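Local coordinates for protein 3-dehydroshikimate dehydratase (Pseudomonas putida, PDB 5HMQ) that catalyses the metal-dependent dehydration of 3-dehydroshikimate to protocatechuate, a common intermediate in quinate and shikimate degradation, at residues V98-N103 with I133-L138; G297-E302 with A366-V371. All blocks are in the same frame, centred on the assembly; numbering follows the deposited sequence.

Contact 1: residues V98-N103 with I133-L138. With MG (magnesium ion), chain K.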
ATOM      1  N   VAL C  98       9.465 -25.249  19.317  1.00 36.67           N
ATOM      2  CA  VAL C  98       8.211 -25.186  18.577  1.00 38.36           C
ATOM      3  C   VAL C  98       7.151 -24.562  19.474  1.00 40.34           C
ATOM      4  O   VAL C  98       7.085 -24.857  20.673  1.00 38.94           O
ATOM      5  CB  VAL C  98       7.766 -26.579  18.079  1.00 38.80           C
ATOM      6  CG1 VAL C  98       7.714 -27.576  19.225  1.00 35.84           C
ATOM      7  CG2 VAL C  98       6.420 -26.499  17.359  1.00 36.25           C
ATOM      8  N   LEU C  99       6.339 -23.681  18.896  1.00 42.33           N
ATOM      9  CA  LEU C  99       5.259 -23.027  19.622  1.00 37.90           C
ATOM     10  C   LEU C  99       3.996 -23.872  19.527  1.00 38.63           C
ATOM     11  O   LEU C  99       3.565 -24.238  18.430  1.00 39.43           O
ATOM     12  CB  LEU C  99       5.008 -21.621  19.069  1.00 39.83           C
ATOM     13  CG  LEU C  99       3.986 -20.702  19.755  1.00 41.33           C
ATOM     14  CD1 LEU C  99       4.369 -19.249  19.531  1.00 39.70           C
ATOM     15  CD2 LEU C  99       2.562 -20.943  19.265  1.00 42.33           C
ATOM     16  N   VAL C 100       3.413 -24.181  20.678  1.00 40.04           N
ATOM     17  CA  VAL C 100       2.135 -24.871  20.764  1.00 39.10           C
ATOM     18  C   VAL C 100       1.126 -23.867  21.301  1.00 42.50           C
ATOM     19  O   VAL C 100       1.248 -23.405  22.443  1.00 41.92           O
ATOM     20  CB  VAL C 100       2.211 -26.117  21.657  1.00 39.24           C
ATOM     21  CG1 VAL C 100       0.820 -26.688  21.901  1.00 40.25           C
ATOM     22  CG2 VAL C 100       3.121 -27.166  21.033  1.00 36.64           C
ATOM     23  N   CYS C 101       0.140 -23.511  20.483  1.00 41.55           N
ATOM     24  CA  CYS C 101      -0.886 -22.572  20.907  1.00 42.05           C
ATOM     25  C   CYS C 101      -2.089 -23.331  21.451  1.00 42.64           C
ATOM     26  O   CYS C 101      -2.429 -24.421  20.981  1.00 44.30           O
ATOM     27  CB  CYS C 101      -1.303 -21.649  19.758  1.00 41.80           C
ATOM     28  SG  CYS C 101      -1.641 -22.467  18.186  1.00 43.37           S
ATOM     29  N   SER C 102      -2.726 -22.743  22.458  1.00 42.30           N
ATOM     30  CA  SER C 102      -3.754 -23.446  23.212  1.00 44.22           C
ATOM     31  C   SER C 102      -4.905 -23.878  22.310  1.00 46.09           C
ATOM     32  O   SER C 102      -5.194 -23.254  21.285  1.00 44.46           O
ATOM     33  CB  SER C 102      -4.272 -22.561  24.349  1.00 45.17           C
ATOM     34  OG  SER C 102      -4.742 -21.316  23.861  1.00 44.95           O
ATOM     35  N   ASN C 103      -5.557 -24.969  22.706  1.00 48.68           N
ATOM     36  CA  ASN C 103      -6.599 -25.581  21.892  1.00 46.74           C
ATOM     37  C   ASN C 103      -7.776 -24.630  21.708  1.00 48.22           C
ATOM     38  O   ASN C 103      -8.175 -23.919  22.633  1.00 50.06           O
ATOM     39  CB  ASN C 103      -7.075 -26.879  22.550  1.00 48.64           C
ATOM     40  CG  ASN C 103      -7.637 -27.870  21.551  1.00 50.78           C
ATOM     41  OD1 ASN C 103      -8.397 -27.502  20.654  1.00 52.61           O
ATOM     42  ND2 ASN C 103      -7.279 -29.139  21.709  1.00 49.50           N
ATOM     43  N   ILE C 133       9.264 -27.475  23.936  1.00 41.62           N
ATOM     44  CA  ILE C 133       7.888 -27.063  23.689  1.00 41.40           C
ATOM     45  C   ILE C 133       7.661 -25.718  24.365  1.00 43.51           C
ATOM     46  O   ILE C 133       7.914 -25.571  25.566  1.00 43.76           O
ATOM     47  CB  ILE C 133       6.874 -28.101  24.203  1.00 43.13           C
ATOM     48  CG1 ILE C 133       7.104 -29.466  23.557  1.00 44.37           C
ATOM     49  CG2 ILE C 133       5.452 -27.632  23.933  1.00 40.15           C
ATOM     50  CD1 ILE C 133       6.854 -29.493  22.075  1.00 43.65           C
ATOM     51  N   GLY C 134       7.193 -24.741  23.594  1.00 42.41           N
ATOM     52  CA  GLY C 134       6.757 -23.477  24.153  1.00 43.11           C
ATOM     53  C   GLY C 134       5.254 -23.319  24.050  1.00 41.79           C
ATOM     54  O   GLY C 134       4.705 -23.304  22.946  1.00 44.49           O
ATOM     55  N   TYR C 135       4.577 -23.202  25.189  1.00 41.61           N
ATOM     56  CA  TYR C 135       3.121 -23.208  25.251  1.00 41.22           C
ATOM     57  C   TYR C 135       2.608 -21.772  25.286  1.00 42.81           C
ATOM     58  O   TYR C 135       2.970 -21.001  26.181  1.00 46.20           O
ATOM     59  CB  TYR C 135       2.650 -23.990  26.479  1.00 41.32           C
ATOM     60  CG  TYR C 135       1.164 -24.269  26.536  1.00 44.89           C
ATOM     61  CD1 TYR C 135       0.460 -24.652  25.400  1.00 45.30           C
ATOM     62  CD2 TYR C 135       0.472 -24.178  27.736  1.00 45.34           C
ATOM     63  CE1 TYR C 135      -0.900 -24.919  25.458  1.00 44.89           C
ATOM     64  CE2 TYR C 135      -0.884 -24.441  27.803  1.00 45.88           C
ATOM     65  CZ  TYR C 135      -1.565 -24.813  26.663  1.00 47.01           C
ATOM     66  OH  TYR C 135      -2.915 -25.076  26.736  1.00 47.84           O
ATOM     67  N   GLU C 136       1.769 -21.419  24.312  1.00 41.18           N
ATOM     68  CA  GLU C 136       1.216 -20.076  24.178  1.00 43.49           C
ATOM     69  C   GLU C 136      -0.300 -20.134  24.291  1.00 43.51           C
ATOM     70  O   GLU C 136      -0.940 -20.984  23.664  1.00 44.56           O
ATOM     71  CB  GLU C 136       1.602 -19.446  22.835  1.00 44.50           C
ATOM     72  CG  GLU C 136       0.961 -18.084  22.583  1.00 44.21           C
ATOM     73  CD  GLU C 136       0.975 -17.692  21.118  1.00 43.32           C
ATOM     74  OE1 GLU C 136       1.486 -16.598  20.794  1.00 39.43           O
ATOM     75  OE2 GLU C 136       0.488 -18.489  20.290  1.00 42.55           O
ATOM     76  N   ALA C 137      -0.870 -19.231  25.083  1.00 42.17           N
ATOM     77  CA  ALA C 137      -2.317 -19.105  25.198  1.00 41.85           C
ATOM     78  C   ALA C 137      -2.834 -18.162  24.120  1.00 44.75           C
ATOM     79  O   ALA C 137      -2.395 -17.010  24.031  1.00 42.93           O
ATOM     80  CB  ALA C 137      -2.716 -18.590  26.580  1.00 41.36           C
ATOM     81  N   LEU C 138      -3.748 -18.654  23.292  1.00 46.25           N
ATOM     82  CA  LEU C 138      -4.510 -17.776  22.420  1.00 45.17           C
ATOM     83  C   LEU C 138      -5.606 -17.099  23.229  1.00 43.82           C
ATOM     84  O   LEU C 138      -6.241 -17.728  24.079  1.00 44.32           O
ATOM     85  CB  LEU C 138      -5.114 -18.559  21.255  1.00 43.13           C
ATOM     86  CG  LEU C 138      -4.115 -19.295  20.361  1.00 43.17           C
ATOM     87  CD1 LEU C 138      -4.843 -20.099  19.292  1.00 45.00           C
ATOM     88  CD2 LEU C 138      -3.131 -18.324  19.729  1.00 42.57           C
TER
HETATM   89 MG    MG K 701       1.674 -15.387  19.139  1.00 43.93          MG
HETATM   90  O   HOH W   1       2.142 -17.084  18.131  1.00 41.67           O
HETATM   91  O   HOH W   2      -0.177 -15.641  18.486  1.00 45.79           O

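Contact 2: residues G297-E302 with A366-V371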
ATOM      1  N   GLY C 297      10.021  24.567  18.595  1.00 51.68           N
ATOM      2  CA  GLY C 297       9.189  24.815  17.435  1.00 52.52           C
ATOM      3  C   GLY C 297       9.935  24.679  16.117  1.00 50.69           C
ATOM      4  O   GLY C 297      11.031  24.112  16.028  1.00 47.14           O
ATOM      5  N   VAL C 298       9.307  25.207  15.072  1.00 50.61           N
ATOM      6  CA  VAL C 298       9.824  25.123  13.710  1.00 48.92           C
ATOM      7  C   VAL C 298      10.701  26.337  13.432  1.00 50.94           C
ATOM      8  O   VAL C 298      10.287  27.479  13.663  1.00 50.79           O
ATOM      9  CB  VAL C 298       8.674  25.034  12.693  1.00 47.61           C
ATOM     10  CG1 VAL C 298       9.214  25.107  11.274  1.00 45.51           C
ATOM     11  CG2 VAL C 298       7.876  23.757  12.902  1.00 45.64           C
ATOM     12  N   GLU C 299      11.916  26.091  12.937  1.00 53.02           N
ATOM     13  CA  GLU C 299      12.777  27.195  12.527  1.00 52.08           C
ATOM     14  C   GLU C 299      12.298  27.809  11.217  1.00 50.92           C
ATOM     15  O   GLU C 299      12.112  29.028  11.126  1.00 50.63           O
ATOM     16  CB  GLU C 299      14.227  26.728  12.408  1.00 50.64           C
ATOM     17  CG  GLU C 299      15.169  27.820  11.931  1.00 52.23           C
ATOM     18  CD  GLU C 299      15.071  29.087  12.761  1.00 53.18           C
ATOM     19  OE1 GLU C 299      15.113  28.997  14.005  1.00 55.12           O
ATOM     20  OE2 GLU C 299      14.938  30.174  12.163  1.00 53.02           O
ATOM     21  N   PHE C 300      12.099  26.987  10.189  1.00 48.26           N
ATOM     22  CA  PHE C 300      11.487  27.483   8.966  1.00 48.38           C
ATOM     23  C   PHE C 300      10.859  26.332   8.194  1.00 49.55           C
ATOM     24  O   PHE C 300      11.191  25.161   8.397  1.00 50.12           O
ATOM     25  CB  PHE C 300      12.488  28.253   8.084  1.00 48.91           C
ATOM     26  CG  PHE C 300      13.651  27.429   7.584  1.00 49.53           C
ATOM     27  CD1 PHE C 300      13.503  26.549   6.519  1.00 48.17           C
ATOM     28  CD2 PHE C 300      14.909  27.579   8.147  1.00 48.32           C
ATOM     29  CE1 PHE C 300      14.575  25.810   6.057  1.00 47.38           C
ATOM     30  CE2 PHE C 300      15.986  26.849   7.683  1.00 48.69           C
ATOM     31  CZ  PHE C 300      15.819  25.960   6.640  1.00 46.19           C
ATOM     32  N   LEU C 301       9.933  26.694   7.312  1.00 46.69           N
ATOM     33  CA  LEU C 301       9.358  25.786   6.333  1.00 46.14           C
ATOM     34  C   LEU C 301       9.977  26.078   4.975  1.00 45.69           C
ATOM     35  O   LEU C 301      10.156  27.242   4.604  1.00 47.58           O
ATOM     36  CB  LEU C 301       7.838  25.947   6.262  1.00 45.45           C
ATOM     37  CG  LEU C 301       7.032  25.730   7.545  1.00 46.19           C
ATOM     38  CD1 LEU C 301       5.549  25.948   7.287  1.00 46.55           C
ATOM     39  CD2 LEU C 301       7.271  24.337   8.104  1.00 45.73           C
ATOM     40  N   GLU C 302      10.330  25.022   4.247  1.00 44.90           N
ATOM     41  CA  GLU C 302      10.900  25.142   2.910  1.00 45.05           C
ATOM     42  C   GLU C 302       9.929  24.538   1.903  1.00 45.54           C
ATOM     43  O   GLU C 302       9.618  23.344   1.973  1.00 45.48           O
ATOM     44  CB  GLU C 302      12.263  24.456   2.820  1.00 43.18           C
ATOM     45  CG  GLU C 302      12.939  24.623   1.465  1.00 46.93           C
ATOM     46  CD  GLU C 302      14.271  23.897   1.364  1.00 49.84           C
ATOM     47  OE1 GLU C 302      14.685  23.257   2.354  1.00 48.95           O
ATOM     48  OE2 GLU C 302      14.903  23.966   0.288  1.00 51.41           O
ATOM     49  N   ALA C 366      10.901  20.427   2.930  1.00 45.13           N
ATOM     50  CA  ALA C 366      11.753  20.317   4.105  1.00 45.54           C
ATOM     51  C   ALA C 366      11.192  21.165   5.234  1.00 47.21           C
ATOM     52  O   ALA C 366      10.483  22.148   5.004  1.00 48.56           O
ATOM     53  CB  ALA C 366      13.191  20.738   3.794  1.00 44.15           C
ATOM     54  N   THR C 367      11.525  20.766   6.459  1.00 48.59           N
ATOM     55  CA  THR C 367      11.198  21.518   7.662  1.00 47.63           C
ATOM     56  C   THR C 367      12.439  21.604   8.531  1.00 49.53           C
ATOM     57  O   THR C 367      13.044  20.575   8.855  1.00 51.40           O
ATOM     58  CB  THR C 367      10.060  20.867   8.453  1.00 45.78           C
ATOM     59  OG1 THR C 367       8.875  20.835   7.650  1.00 49.07           O
ATOM     60  CG2 THR C 367       9.782  21.648   9.728  1.00 44.67           C
ATOM     61  N   ALA C 368      12.826  22.826   8.888  1.00 48.05           N
ATOM     62  CA  ALA C 368      13.891  23.033   9.857  1.00 47.06           C
ATOM     63  C   ALA C 368      13.292  23.101  11.254  1.00 48.99           C
ATOM     64  O   ALA C 368      12.382  23.901  11.510  1.00 49.57           O
ATOM     65  CB  ALA C 368      14.682  24.304   9.558  1.00 46.84           C
ATOM     66  N   LEU C 369      13.794  22.255  12.147  1.00 48.23           N
ATOM     67  CA  LEU C 369      13.334  22.209  13.525  1.00 48.44           C
ATOM     68  C   LEU C 369      14.333  22.933  14.419  1.00 49.95           C
ATOM     69  O   LEU C 369      15.550  22.798  14.245  1.00 48.48           O
ATOM     70  CB  LEU C 369      13.175  20.758  13.979  1.00 49.14           C
ATOM     71  CG  LEU C 369      12.466  19.815  13.015  1.00 49.81           C
ATOM     72  CD1 LEU C 369      12.657  18.379  13.494  1.00 50.33           C
ATOM     73  CD2 LEU C 369      10.980  20.159  12.868  1.00 50.61           C
ATOM     74  N   ARG C 370      13.817  23.687  15.390  1.00 50.36           N
ATOM     75  CA  ARG C 370      14.673  24.320  16.385  1.00 50.01           C
ATOM     76  C   ARG C 370      14.999  23.301  17.463  1.00 48.99           C
ATOM     77  O   ARG C 370      14.131  22.938  18.259  1.00 53.95           O
ATOM     78  CB  ARG C 370      13.999  25.545  16.989  1.00 53.44           C
ATOM     79  CG  ARG C 370      13.970  26.768  16.101  1.00 54.92           C
ATOM     80  CD  ARG C 370      13.815  28.024  16.936  1.00 56.82           C
ATOM     81  NE  ARG C 370      13.553  29.198  16.111  1.00 59.61           N
ATOM     82  CZ  ARG C 370      12.354  29.748  15.949  1.00 59.53           C
ATOM     83  NH1 ARG C 370      11.294  29.232  16.559  1.00 55.57           N
ATOM     84  NH2 ARG C 370      12.217  30.820  15.180  1.00 61.92           N
ATOM     85  N   VAL C 371      16.241  22.835  17.493  1.00 53.67           N
ATOM     86  CA  VAL C 371      16.684  21.853  18.472  1.00 57.52           C
ATOM     87  C   VAL C 371      17.718  22.502  19.380  1.00 56.88           C
ATOM     88  O   VAL C 371      18.550  23.297  18.924  1.00 55.41           O
ATOM     89  CB  VAL C 371      17.245  20.581  17.802  1.00 57.20           C
ATOM     90  CG1 VAL C 371      16.153  19.879  17.012  1.00 54.90           C
ATOM     91  CG2 VAL C 371      18.429  20.913  16.905  1.00 55.32           C
TER

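Contact 1: residues V98-N103 with I133-L138
E136 brings a catalytic metal to the C-terminal end of a parallel strand pair in the TIM barrel: its OE1 binds the magnesium ion at 2.1 Å, beside two waters and D167, Q193 and E241. A carboxylate suits a divalent cation, and here it stands on an extended side chain, with CG anti to the backbone N (chi1 175°). The other oxygen, OE2, turns back over the neighbouring strand, where it lies 3.4 Å from L99 CD2, so the leucine branch packs against the metal-binding group on the barrel's inner side. C101 lies on the same face, its CB 3.7 Å from L138 CG. G134, across from L99, adds no side chain to this face. Beneath these groups 98-101 and 133-136 are the two strands of a beta-alpha-beta unit, joined through helix 112-128. Hydrogen bonds within the strands are nearly linear: V100 N donates to G134 O, and V100 O takes E136 N at 2.8 Å with an angle of 173° at the hydrogen, which fixes the glutamate's main chain. On the opposite face, V100 CG2 meets I133 CG2 at 3.7 Å and both residues pack on L122 of that helix; beta-branched residues suit this layer. Y135 CD1 comes obliquely against V100 O, and its OH hydrogen-bonds to E69. Past the strand ends S102 N donates to E136 O in a bent bond; S102 OG, also hydrogen-bonded to V144 O, sits between the backbone N and carbonyl carbon (chi1 56°) and accepts L138 N at 2.9 Å.

Contact 2: residues G297-E302 with A366-V371
Strands 300-302 and 366-371 run antiparallel, and the register slips by one at a classic beta bulge where E299 and F300 both face A368. A368 O receives E299 N at 2.7 Å, from above the carbonyl plane, and a weaker bond from F300 N. In return, A368 N donates to F300 O. G297, whose positive phi suits glycine, accepts R370 N through its carbonyl oxygen and so continues the pairing beyond the bulge.

The bulge sets E299 beside R370. Its side chain bends at chi2, bringing OE1 within 2.6 Å of R370 NE in a salt bridge whose hydrogen bond is weak in angle; carboxylate and guanidinium planes stand 78° apart. V298 O lies over one guanidinium face. E299 OE2 bonds Y424 OH and R370 NH1 bridges to D340, so each charge has a second partner.

F300 takes the crowded first torsion (chi1 62°), which lays its ring over A368: A368 CB sits 3.4 Å from the centroid of the F300 ring, 12° off the normal, a CH-pi contact that a small methyl can make. The same face carries E302, whose carboxylate is held by Y412 and N346. On the other face the L301 and T367 side chains run side by side, L301 CD2 3.9 Å from T367 OG1, and both residues touch M446 of strand 440-450. These neighbouring strands belong to the mixed sheet of the first VOC module, the glyoxalase-type fold of the HPPD-like domain.

How the contacts relate
The two contacts lie in the two fused parts of the chain, on opposite sides of its centre, with centres about 50 Å apart and nearest atoms about 37 Å apart. Contact 1 belongs to the TIM barrel and supplies a ligand of the catalytic metal directly. Contact 2 coordinates none: the side chain of L301 is about 13 Å from a bound magnesium, and that of V298 about 9 Å from the side chain of H445, one of the ligands of the C-terminal magnesium site. The domain that holds contact 2 shows no dioxygenase activity but appears important for optimal dehydratase activity in vivo.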